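Long-range contacts in aminoglycoside 3'-phosphotransferase AphA1-IAB (Acinetobacter baumannii, PDB 4FEV), which phosphorylates kanamycin and related aminoglycosides at the 3'-hydroxyl with ATP as phosphate donor, and so confers resistance to them: residues Glu52-His57 / Thr99-Gly104; Thr67-Arg72 / Ile216-Val221; Thr106-Leu111 / Ser201-Ile206. All coordinates share one frame; numbering follows the deposited sequence. Where two conformers were deposited one is given.

Contact 1: Glu52-His57 / Thr99-Gly104. With PP1 (1-ter-butyl-3-p-tolyl-1H-pyrazolo[3,4-D]pyrimidin-4-ylamine), chain H.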
loop_
_atom_site.group_PDB
_atom_site.type_symbol
_atom_site.label_atom_id
_atom_site.label_comp_id
_atom_site.label_asym_id
_atom_site.label_seq_id
_atom_site.Cartn_x
_atom_site.Cartn_y
_atom_site.Cartn_z
ATOM N N GLU A 52 -5.530 19.423 6.457
ATOM C CA GLU A 52 -4.250 19.017 5.897
ATOM C C GLU A 52 -4.492 18.177 4.641
ATOM O O GLU A 52 -5.433 17.388 4.591
ATOM C CB GLU A 52 -3.470 18.205 6.926
ATOM C CG GLU A 52 -2.108 17.720 6.464
ATOM C CD GLU A 52 -1.295 17.118 7.597
ATOM O OE1 GLU A 52 -1.579 15.967 7.992
ATOM O OE2 GLU A 52 -0.375 17.798 8.100
ATOM N N LEU A 53 -3.643 18.360 3.635
ATOM C CA LEU A 53 -3.753 17.624 2.376
ATOM C C LEU A 53 -2.417 16.991 2.012
ATOM O O LEU A 53 -1.355 17.452 2.456
ATOM C CB LEU A 53 -4.159 18.558 1.235
ATOM C CG LEU A 53 -5.386 19.445 1.399
ATOM C CD1 LEU A 53 -5.559 20.366 0.186
ATOM C CD2 LEU A 53 -6.628 18.598 1.617
ATOM N N PHE A 54 -2.470 15.954 1.184
ATOM C CA PHE A 54 -1.267 15.425 0.557
ATOM C C PHE A 54 -1.327 15.521 -0.964
ATOM O O PHE A 54 -2.376 15.297 -1.575
ATOM C CB PHE A 54 -1.013 13.983 0.995
ATOM C CG PHE A 54 -0.404 13.883 2.355
ATOM C CD1 PHE A 54 0.964 14.005 2.518
ATOM C CD2 PHE A 54 -1.194 13.688 3.477
ATOM C CE1 PHE A 54 1.540 13.932 3.775
ATOM C CE2 PHE A 54 -0.619 13.607 4.743
ATOM C CZ PHE A 54 0.746 13.731 4.886
ATOM N N LEU A 55 -0.194 15.861 -1.570
ATOM C CA LEU A 55 -0.109 15.921 -3.023
ATOM C C LEU A 55 0.993 15.011 -3.565
ATOM O O LEU A 55 2.176 15.196 -3.258
ATOM C CB LEU A 55 0.097 17.362 -3.488
ATOM C CG LEU A 55 0.296 17.626 -4.983
ATOM C CD1 LEU A 55 -0.909 17.157 -5.799
ATOM C CD2 LEU A 55 0.549 19.111 -5.220
ATOM N N LYS A 56 0.597 14.027 -4.369
ATOM C CA LYS A 56 1.542 13.136 -5.026
ATOM C C LYS A 56 1.802 13.567 -6.463
ATOM O O LYS A 56 0.870 13.857 -7.217
ATOM C CB LYS A 56 1.018 11.707 -5.050
ATOM C CG LYS A 56 1.268 10.912 -3.810
ATOM C CD LYS A 56 1.163 9.428 -4.147
ATOM C CE LYS A 56 1.339 8.572 -2.916
ATOM N NZ LYS A 56 1.410 7.132 -3.271
ATOM N N HIS A 57 3.074 13.589 -6.845
ATOM C CA HIS A 57 3.453 13.920 -8.208
ATOM C C HIS A 57 4.324 12.820 -8.798
ATOM O O HIS A 57 5.442 12.569 -8.325
ATOM C CB HIS A 57 4.197 15.253 -8.249
ATOM C CG HIS A 57 4.746 15.593 -9.600
ATOM N ND1 HIS A 57 5.945 16.249 -9.774
ATOM C CD2 HIS A 57 4.259 15.367 -10.843
ATOM C CE1 HIS A 57 6.175 16.408 -11.065
ATOM N NE2 HIS A 57 5.168 15.879 -11.735
ATOM N N THR A 99 -5.055 14.587 -2.197
ATOM C CA THR A 99 -5.988 13.924 -1.294
ATOM C C THR A 99 -6.022 14.596 0.077
ATOM O O THR A 99 -5.092 15.320 0.442
ATOM C CB THR A 99 -5.602 12.445 -1.076
ATOM O OG1 THR A 99 -4.297 12.378 -0.481
ATOM C CG2 THR A 99 -5.595 11.684 -2.402
ATOM N N THR A 100 -7.085 14.329 0.839
ATOM C CA THR A 100 -7.176 14.781 2.227
ATOM C C THR A 100 -6.328 13.883 3.120
ATOM O O THR A 100 -6.260 12.679 2.915
ATOM C CB THR A 100 -8.619 14.744 2.757
ATOM O OG1 THR A 100 -9.105 13.396 2.710
ATOM C CG2 THR A 100 -9.537 15.664 1.932
ATOM N N ALA A 101 -5.668 14.471 4.107
ATOM C CA ALA A 101 -4.861 13.676 5.014
ATOM C C ALA A 101 -5.769 12.934 5.982
ATOM O O ALA A 101 -6.814 13.437 6.385
ATOM C CB ALA A 101 -3.870 14.561 5.774
ATOM N N ILE A 102 -5.392 11.713 6.323
ATOM C CA ILE A 102 -5.995 11.054 7.461
ATOM C C ILE A 102 -5.173 11.461 8.678
ATOM O O ILE A 102 -3.979 11.154 8.756
ATOM C CB ILE A 102 -5.966 9.529 7.294
ATOM C CG1 ILE A 102 -6.794 9.112 6.077
ATOM C CG2 ILE A 102 -6.489 8.850 8.543
ATOM C CD1 ILE A 102 -6.727 7.645 5.824
ATOM N N PRO A 103 -5.799 12.170 9.630
ATOM C CA PRO A 103 -5.060 12.634 10.813
ATOM C C PRO A 103 -4.539 11.478 11.657
ATOM O O PRO A 103 -5.175 10.423 11.740
ATOM C CB PRO A 103 -6.112 13.411 11.601
ATOM C CG PRO A 103 -7.420 12.843 11.153
ATOM C CD PRO A 103 -7.234 12.489 9.712
ATOM N N GLY A 104 -3.377 11.675 12.272
ATOM C CA GLY A 104 -2.833 10.697 13.190
ATOM C C GLY A 104 -1.416 10.262 12.873
ATOM O O GLY A 104 -0.689 10.945 12.151
HETATM N N1 PP1 H . 0.304 9.738 2.847
HETATM C C2 PP1 H . -3.145 10.435 3.600
HETATM N N3 PP1 H . -2.112 10.132 2.839
HETATM C C4 PP1 H . -0.883 10.017 3.378
HETATM C C5 PP1 H . -0.685 10.205 4.739
HETATM C C6 PP1 H . -1.816 10.522 5.507
HETATM N N7 PP1 H . -2.996 10.624 4.899
HETATM N N8 PP1 H . 1.206 9.730 3.695
HETATM C C9 PP1 H . 0.691 9.978 4.908
HETATM N N10 PP1 H . -1.816 10.734 6.825
HETATM C C11 PP1 H . 1.463 10.092 6.073
HETATM C C12 PP1 H . 0.930 10.248 7.347
HETATM C C13 PP1 H . 1.742 10.349 8.470
HETATM C C14 PP1 H . 3.118 10.286 8.326
HETATM C C15 PP1 H . 3.672 10.120 7.060
HETATM C C16 PP1 H . 2.847 10.009 5.944
HETATM C C24 PP1 H . 4.014 10.396 9.560
HETATM C C28 PP1 H . 0.536 9.449 1.401
HETATM C C29 PP1 H . 2.024 9.134 1.237
HETATM C C33 PP1 H . -0.305 8.223 1.002
HETATM C C37 PP1 H . 0.141 10.672 0.564
HETATM O O HOH W 1 -7.428 16.072 6.161
HETATM O O HOH W 2 -2.135 12.336 -2.560
#
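Phe54 and Thr99 face each other as an antiparallel hydrogen-bonded pair. Phe54 N donates a hydrogen bond to Thr99 O at 2.8 Å, and Thr99 N donates one to Phe54 O at 2.8 Å. One residue along, Leu53 and Thr100 make a non-hydrogen-bonded pair whose side chains diverge. Beyond it the strand 94-100 has ended, but Ala101 N still bonds to Glu52 O at 3.0 Å. A water donates to both Glu52 O and Ala101 O. A second water donates to Phe54 O and also bonds Thr99 OG1.

The apolar contacts centre on Ala101. Ala101 CB sits 3.5 Å from Phe54 CE2, at the edge of the ring. The methylene groups of Glu52 reach it too. Glu52 is fully extended, CG anti to the backbone N (chi1 -180°), and its carboxylate pairs with Arg43.

One face of the Phe54 ring lies over the fused rings of PP1, with Phe54 CE2 3.4 Å from PP1 C6. Ile102 N donates to PP1 N7 at 3.0 Å, and PP1 N10 donates to Ile102 O at 2.9 Å. This donor-acceptor pair matches the kinase-like hinge that reads adenine. The bound PP1 therefore probably occupies the place of the ATP base.

Contact 2: Thr67-Arg72 / Ile216-Val221. With PP1 (1-ter-butyl-3-p-tolyl-1H-pyrazolo[3,4-D]pyrimidin-4-ylamine), chain H.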
loop_
_atom_site.group_PDB
_atom_site.type_symbol
_atom_site.label_atom_id
_atom_site.label_comp_id
_atom_site.label_asym_id
_atom_site.label_seq_id
_atom_site.Cartn_x
_atom_site.Cartn_y
_atom_site.Cartn_z
ATOM N N THR A 67 -1.522 7.065 -11.073
ATOM C CA THR A 67 -2.824 6.831 -11.690
ATOM C C THR A 67 -3.491 5.566 -11.129
ATOM O O THR A 67 -4.695 5.551 -10.844
ATOM C CB THR A 67 -2.686 6.735 -13.212
ATOM O OG1 THR A 67 -2.106 7.955 -13.702
ATOM C CG2 THR A 67 -4.044 6.489 -13.865
ATOM N N ASP A 68 -2.699 4.510 -10.956
ATOM C CA ASP A 68 -3.187 3.272 -10.348
ATOM C C ASP A 68 -3.743 3.521 -8.949
ATOM O O ASP A 68 -4.793 2.991 -8.571
ATOM C CB ASP A 68 -2.053 2.247 -10.239
ATOM C CG ASP A 68 -1.638 1.674 -11.584
ATOM O OD1 ASP A 68 -2.361 1.888 -12.582
ATOM O OD2 ASP A 68 -0.588 0.992 -11.634
ATOM N N GLU A 69 -3.015 4.310 -8.166
ATOM C CA GLU A 69 -3.463 4.654 -6.826
ATOM C C GLU A 69 -4.767 5.454 -6.832
ATOM O O GLU A 69 -5.658 5.230 -5.998
ATOM C CB GLU A 69 -2.378 5.443 -6.107
ATOM C CG GLU A 69 -2.751 5.854 -4.705
ATOM C CD GLU A 69 -1.645 6.662 -4.059
ATOM O OE1 GLU A 69 -0.554 6.757 -4.664
ATOM O OE2 GLU A 69 -1.862 7.201 -2.956
ATOM N N MET A 70 -4.885 6.391 -7.762
ATOM C CA MET A 70 -6.093 7.204 -7.831
ATOM C C MET A 70 -7.322 6.329 -8.048
ATOM O O MET A 70 -8.326 6.460 -7.338
ATOM C CB MET A 70 -5.981 8.278 -8.919
ATOM C CG MET A 70 -7.231 9.163 -9.038
ATOM S SD MET A 70 -8.549 8.433 -10.051
ATOM C CE MET A 70 -7.778 8.565 -11.657
ATOM N N VAL A 71 -7.271 5.419 -9.015
ATOM C CA VAL A 71 -8.486 4.632 -9.270
ATOM C C VAL A 71 -8.813 3.627 -8.191
ATOM O O VAL A 71 -9.980 3.301 -7.988
ATOM C CB VAL A 71 -8.487 3.977 -10.630
ATOM C CG1 VAL A 71 -8.381 5.072 -11.590
ATOM C CG2 VAL A 71 -7.321 2.958 -10.774
ATOM N N ARG A 72 -7.797 3.177 -7.465
ATOM C CA ARG A 72 -8.042 2.247 -6.372
ATOM C C ARG A 72 -8.615 2.975 -5.147
ATOM O O ARG A 72 -9.497 2.438 -4.462
ATOM C CB ARG A 72 -6.780 1.420 -6.072
ATOM C CG ARG A 72 -6.585 0.293 -7.104
ATOM C CD ARG A 72 -5.122 -0.133 -7.266
ATOM N NE ARG A 72 -4.958 -1.200 -8.260
ATOM C CZ ARG A 72 -4.855 -0.998 -9.572
ATOM N NH1 ARG A 72 -4.947 0.231 -10.071
ATOM N NH2 ARG A 72 -4.690 -2.028 -10.398
ATOM N N ILE A 216 -3.628 3.858 3.918
ATOM C CA ILE A 216 -3.179 4.730 2.847
ATOM C C ILE A 216 -2.345 3.913 1.876
ATOM O O ILE A 216 -2.094 2.731 2.127
ATOM C CB ILE A 216 -2.321 5.899 3.413
ATOM C CG1 ILE A 216 -1.097 5.346 4.166
ATOM C CG2 ILE A 216 -3.164 6.772 4.326
ATOM C CD1 ILE A 216 -0.079 6.429 4.618
ATOM N N ASP A 217 -1.919 4.542 0.778
ATOM C CA ASP A 217 -1.022 3.926 -0.196
ATOM C C ASP A 217 -1.602 2.662 -0.833
ATOM O O ASP A 217 -1.035 1.569 -0.717
ATOM C CB ASP A 217 0.344 3.634 0.432
ATOM C CG ASP A 217 1.485 3.975 -0.490
ATOM O OD1 ASP A 217 1.748 5.186 -0.665
ATOM O OD2 ASP A 217 2.112 3.038 -1.033
ATOM N N VAL A 218 -2.714 2.831 -1.543
ATOM C CA VAL A 218 -3.523 1.699 -1.982
ATOM C C VAL A 218 -3.331 1.354 -3.458
ATOM O O VAL A 218 -4.195 0.732 -4.070
ATOM C CB VAL A 218 -5.015 1.990 -1.719
ATOM C CG1 VAL A 218 -5.259 2.152 -0.235
ATOM C CG2 VAL A 218 -5.477 3.245 -2.487
ATOM N N GLY A 219 -2.193 1.750 -4.027
ATOM C CA GLY A 219 -1.955 1.561 -5.448
ATOM C C GLY A 219 -1.806 0.131 -5.920
ATOM O O GLY A 219 -1.876 -0.137 -7.121
ATOM N N ARG A 220 -1.619 -0.793 -4.988
ATOM C CA ARG A 220 -1.521 -2.220 -5.325
ATOM C C ARG A 220 -2.784 -3.013 -4.963
ATOM O O ARG A 220 -2.814 -4.240 -5.070
ATOM C CB ARG A 220 -0.287 -2.831 -4.640
ATOM C CG ARG A 220 1.006 -2.095 -5.028
ATOM C CD ARG A 220 2.306 -2.690 -4.445
ATOM N NE ARG A 220 3.474 -2.031 -5.048
ATOM C CZ ARG A 220 4.551 -1.609 -4.386
ATOM N NH1 ARG A 220 5.532 -1.008 -5.043
ATOM N NH2 ARG A 220 4.663 -1.783 -3.073
ATOM N N VAL A 221 -3.824 -2.314 -4.536
ATOM C CA VAL A 221 -5.097 -2.978 -4.230
ATOM C C VAL A 221 -5.582 -3.863 -5.378
ATOM O O VAL A 221 -5.511 -3.480 -6.552
ATOM C CB VAL A 221 -6.202 -1.955 -3.853
ATOM C CG1 VAL A 221 -7.630 -2.586 -3.944
ATOM C CG2 VAL A 221 -5.955 -1.429 -2.454
HETATM N N1 PP1 H . 0.304 9.738 2.847
HETATM C C2 PP1 H . -3.145 10.435 3.600
HETATM N N3 PP1 H . -2.112 10.132 2.839
HETATM C C4 PP1 H . -0.883 10.017 3.378
HETATM C C5 PP1 H . -0.685 10.205 4.739
HETATM C C6 PP1 H . -1.816 10.522 5.507
HETATM N N7 PP1 H . -2.996 10.624 4.899
HETATM N N8 PP1 H . 1.206 9.730 3.695
HETATM C C9 PP1 H . 0.691 9.978 4.908
HETATM N N10 PP1 H . -1.816 10.734 6.825
HETATM C C11 PP1 H . 1.463 10.092 6.073
HETATM C C12 PP1 H . 0.930 10.248 7.347
HETATM C C13 PP1 H . 1.742 10.349 8.470
HETATM C C14 PP1 H . 3.118 10.286 8.326
HETATM C C15 PP1 H . 3.672 10.120 7.060
HETATM C C16 PP1 H . 2.847 10.009 5.944
HETATM C C24 PP1 H . 4.014 10.396 9.560
HETATM C C28 PP1 H . 0.536 9.449 1.401
HETATM C C29 PP1 H . 2.024 9.134 1.237
HETATM C C33 PP1 H . -0.305 8.223 1.002
HETATM C C37 PP1 H . 0.141 10.672 0.564
#
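Arg72 meets the turn Val218-Val221 along most of its side chain. Arg72 CB lies 3.3 Å from Val218 O, and Arg72 CD lies 3.2 Å from Gly219 O. The side chain runs extended from CG to NE, which brings the guanidinium to the far end of the turn. There Arg72 NE donates to Val221 O at 2.9 Å, in the carbonyl plane and on a lone pair, with an N-H...O angle of 147°. Gly219 O lies over one face of the guanidinium. On its own helix, Arg72 NH1 bonds Asp68 O at 3.1 Å, so two bonds near the guanidinium plane fix its rotation.

The backbones come closest where Glu69 CA is 3.7 Å from Gly219 CA. Val218 CG2 packs on Glu69 O at 4.0 Å beside this point. The margins are looser. Asp68 comes nearest the turn with CB, 3.9 Å from Gly219 O, and its carboxylate makes a long salt bridge to Arg72. Asp217 barely reaches the helix, but shares Lys56 with Glu69.

The contact joins helix 61-76 of the N-terminal lobe to the loop after strand 211-215. Val218 and Val221 also pack on this helix, at Leu73, Trp75 and Leu76, while Glu69 and Met70 lean on strand 94-100.

Contact 3: Thr106-Leu111 / Ser201-Ile206. With PP1 (1-ter-butyl-3-p-tolyl-1H-pyrazolo[3,4-D]pyrimidin-4-ylamine), chain H.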
loop_
_atom_site.group_PDB
_atom_site.type_symbol
_atom_site.label_atom_id
_atom_site.label_comp_id
_atom_site.label_asym_id
_atom_site.label_seq_id
_atom_site.Cartn_x
_atom_site.Cartn_y
_atom_site.Cartn_z
ATOM N N THR A 106 1.274 6.724 12.053
ATOM C CA THR A 106 1.293 5.371 11.508
ATOM C C THR A 106 1.337 4.341 12.629
ATOM O O THR A 106 1.707 4.660 13.769
ATOM C CB THR A 106 2.518 5.142 10.611
ATOM O OG1 THR A 106 3.714 5.195 11.410
ATOM C CG2 THR A 106 2.573 6.185 9.507
ATOM N N ALA A 107 0.962 3.108 12.298
ATOM C CA ALA A 107 1.071 1.992 13.222
ATOM C C ALA A 107 2.507 1.898 13.748
ATOM O O ALA A 107 2.725 1.667 14.940
ATOM C CB ALA A 107 0.663 0.687 12.531
ATOM N N PHE A 108 3.471 2.082 12.851
ATOM C CA PHE A 108 4.888 2.018 13.209
ATOM C C PHE A 108 5.208 3.071 14.264
ATOM O O PHE A 108 5.840 2.777 15.287
ATOM C CB PHE A 108 5.774 2.229 11.975
ATOM C CG PHE A 108 7.257 2.093 12.266
ATOM C CD1 PHE A 108 7.862 0.843 12.273
ATOM C CD2 PHE A 108 8.029 3.208 12.555
ATOM C CE1 PHE A 108 9.231 0.715 12.553
ATOM C CE2 PHE A 108 9.388 3.088 12.833
ATOM C CZ PHE A 108 9.985 1.843 12.832
ATOM N N GLN A 109 4.757 4.298 14.020
ATOM C CA GLN A 109 4.986 5.383 14.968
ATOM C C GLN A 109 4.393 5.116 16.342
ATOM O O GLN A 109 5.030 5.392 17.367
ATOM C CB GLN A 109 4.421 6.682 14.423
ATOM C CG GLN A 109 5.245 7.283 13.315
ATOM C CD GLN A 109 4.673 8.605 12.880
ATOM O OE1 GLN A 109 3.540 8.669 12.408
ATOM N NE2 GLN A 109 5.430 9.676 13.076
ATOM N N VAL A 110 3.175 4.587 16.376
ATOM C CA VAL A 110 2.500 4.392 17.656
ATOM C C VAL A 110 3.109 3.223 18.419
ATOM O O VAL A 110 3.158 3.242 19.649
ATOM C CB VAL A 110 0.954 4.256 17.516
ATOM C CG1 VAL A 110 0.364 5.539 16.907
ATOM C CG2 VAL A 110 0.585 3.059 16.669
ATOM N N LEU A 111 3.572 2.211 17.686
ATOM C CA LEU A 111 4.268 1.082 18.294
ATOM C C LEU A 111 5.548 1.540 18.992
ATOM O O LEU A 111 5.843 1.099 20.105
ATOM C CB LEU A 111 4.589 0.014 17.247
ATOM C CG LEU A 111 3.602 -1.152 17.123
ATOM C CD1 LEU A 111 3.758 -1.866 15.791
ATOM C CD2 LEU A 111 3.826 -2.125 18.268
ATOM N N SER A 201 1.854 -2.654 5.284
ATOM C CA SER A 201 2.966 -2.493 6.225
ATOM C C SER A 201 2.546 -1.608 7.390
ATOM O O SER A 201 1.488 -0.967 7.350
ATOM C CB SER A 201 4.141 -1.828 5.512
ATOM O OG SER A 201 3.810 -0.485 5.213
ATOM N N LEU A 202 3.391 -1.536 8.423
ATOM C CA LEU A 202 3.096 -0.682 9.572
ATOM C C LEU A 202 3.108 0.806 9.208
ATOM O O LEU A 202 2.590 1.636 9.956
ATOM C CB LEU A 202 4.099 -0.945 10.710
ATOM C CG LEU A 202 4.082 -2.331 11.372
ATOM C CD1 LEU A 202 5.233 -2.467 12.394
ATOM C CD2 LEU A 202 2.729 -2.586 12.037
ATOM N N ASP A 203 3.721 1.152 8.075
ATOM C CA ASP A 203 3.754 2.548 7.622
ATOM C C ASP A 203 2.438 3.025 6.997
ATOM O O ASP A 203 2.210 4.230 6.856
ATOM C CB ASP A 203 4.861 2.761 6.583
ATOM C CG ASP A 203 6.260 2.571 7.153
ATOM O OD1 ASP A 203 6.475 2.897 8.346
ATOM O OD2 ASP A 203 7.145 2.101 6.404
ATOM N N ASN A 204 1.592 2.087 6.589
ATOM C CA ASN A 204 0.421 2.416 5.761
ATOM C C ASN A 204 -0.930 2.321 6.480
ATOM O O ASN A 204 -1.997 2.401 5.856
ATOM C CB ASN A 204 0.414 1.549 4.499
ATOM C CG ASN A 204 1.526 1.937 3.533
ATOM O OD1 ASN A 204 2.010 3.061 3.582
ATOM N ND2 ASN A 204 1.929 1.013 2.654
ATOM N N LEU A 205 -0.871 2.152 7.794
ATOM C CA LEU A 205 -2.059 2.097 8.629
ATOM C C LEU A 205 -1.997 3.230 9.632
ATOM O O LEU A 205 -0.979 3.419 10.278
ATOM C CB LEU A 205 -2.125 0.739 9.317
ATOM C CG LEU A 205 -2.445 -0.291 8.221
ATOM C CD1 LEU A 205 -1.717 -1.609 8.373
ATOM C CD2 LEU A 205 -3.951 -0.481 8.138
ATOM N N ILE A 206 -3.081 3.993 9.757
ATOM C CA ILE A 206 -3.049 5.223 10.541
ATOM C C ILE A 206 -3.898 5.122 11.801
ATOM O O ILE A 206 -5.081 4.775 11.738
ATOM C CB ILE A 206 -3.514 6.431 9.704
ATOM C CG1 ILE A 206 -2.702 6.531 8.408
ATOM C CG2 ILE A 206 -3.438 7.721 10.525
ATOM C CD1 ILE A 206 -1.250 6.898 8.639
HETATM N N1 PP1 H . 0.304 9.738 2.847
HETATM C C2 PP1 H . -3.145 10.435 3.600
HETATM N N3 PP1 H . -2.112 10.132 2.839
HETATM C C4 PP1 H . -0.883 10.017 3.378
HETATM C C5 PP1 H . -0.685 10.205 4.739
HETATM C C6 PP1 H . -1.816 10.522 5.507
HETATM N N7 PP1 H . -2.996 10.624 4.899
HETATM N N8 PP1 H . 1.206 9.730 3.695
HETATM C C9 PP1 H . 0.691 9.978 4.908
HETATM N N10 PP1 H . -1.816 10.734 6.825
HETATM C C11 PP1 H . 1.463 10.092 6.073
HETATM C C12 PP1 H . 0.930 10.248 7.347
HETATM C C13 PP1 H . 1.742 10.349 8.470
HETATM C C14 PP1 H . 3.118 10.286 8.326
HETATM C C15 PP1 H . 3.672 10.120 7.060
HETATM C C16 PP1 H . 2.847 10.009 5.944
HETATM C C24 PP1 H . 4.014 10.396 9.560
HETATM C C28 PP1 H . 0.536 9.449 1.401
HETATM C C29 PP1 H . 2.024 9.134 1.237
HETATM C C33 PP1 H . -0.305 8.223 1.002
HETATM C C37 PP1 H . 0.141 10.672 0.564
HETATM O O HOH W 3 5.972 5.076 9.764
#
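Leu202 O and Leu205 O receive the first backbone N-H groups of helix 107-113. Ala107 N donates to Leu205 O at 2.8 Å. Phe108 N donates to Leu202 O at 3.1 Å, coming from above the carbonyl plane, 46° out of it. Thr106 and Ile206 form an antiparallel non-hydrogen-bonded pair of a small three-stranded sheet. Thr106 CA also makes a CA-H...O contact with Leu205 O at 3.2 Å, and Thr106 CG2 lies 3.3 Å from Asp203 O and packs on Ile206 CD1.

The next N-H is met by the N-cap residue. Gln109 N donates to Thr106 OG1 at 3.0 Å, and Thr106 N donates to Gln109 OE1 on a lone pair in the carbonyl plane. This is a capping box. Thr106 OG1 stands between the backbone N and the carbonyl carbon (chi1 66°), where it can serve as the cap. The same hydroxyl bonds a water, which donates to Asp203 OD1 at 2.6 Å. Asn204 ND2 is bonded to the backbone O of Asp199, the probable proton acceptor.

The apolar side rests on Leu202. Leu202 CD2 packs on Ala107 CB at 3.9 Å. Asp203 lies alongside Phe108, pointing the same way, with ring and carboxylate planes 64° apart.

The start of the helix is thus satisfied partly by its own cap and partly by carbonyls of 201-206. That ties it to the turn that follows Asp199, in what is probably the catalytic loop of this kinase-like fold.

Overall arrangement
All three contacts touch PP1. Contact 1 holds its fused rings, Ile216 of contact 2 packs against them, and Gln109 of contact 3 touches the tolyl methyl. Contacts 1 and 2 have centres about 14 Å apart and are linked by Lys56 of contact 1, whose NZ lies 3.3 Å from Asp217 OD1 in a salt bridge. Contacts 2 and 3 meet where Ile216 N lies 2.9 Å from Asn204 O, a probable hydrogen bond. Ile206 CG2 lies 3.4 Å from Pro103 O and joins contact 3 to contact 1. Kanamycin is bound near contacts 2 and 3: the side chain of Arg220 is about 4 Å from it and from that of Asp199, the probable proton acceptor, and the side chain of Asp203 about 5 Å from the bound kanamycin.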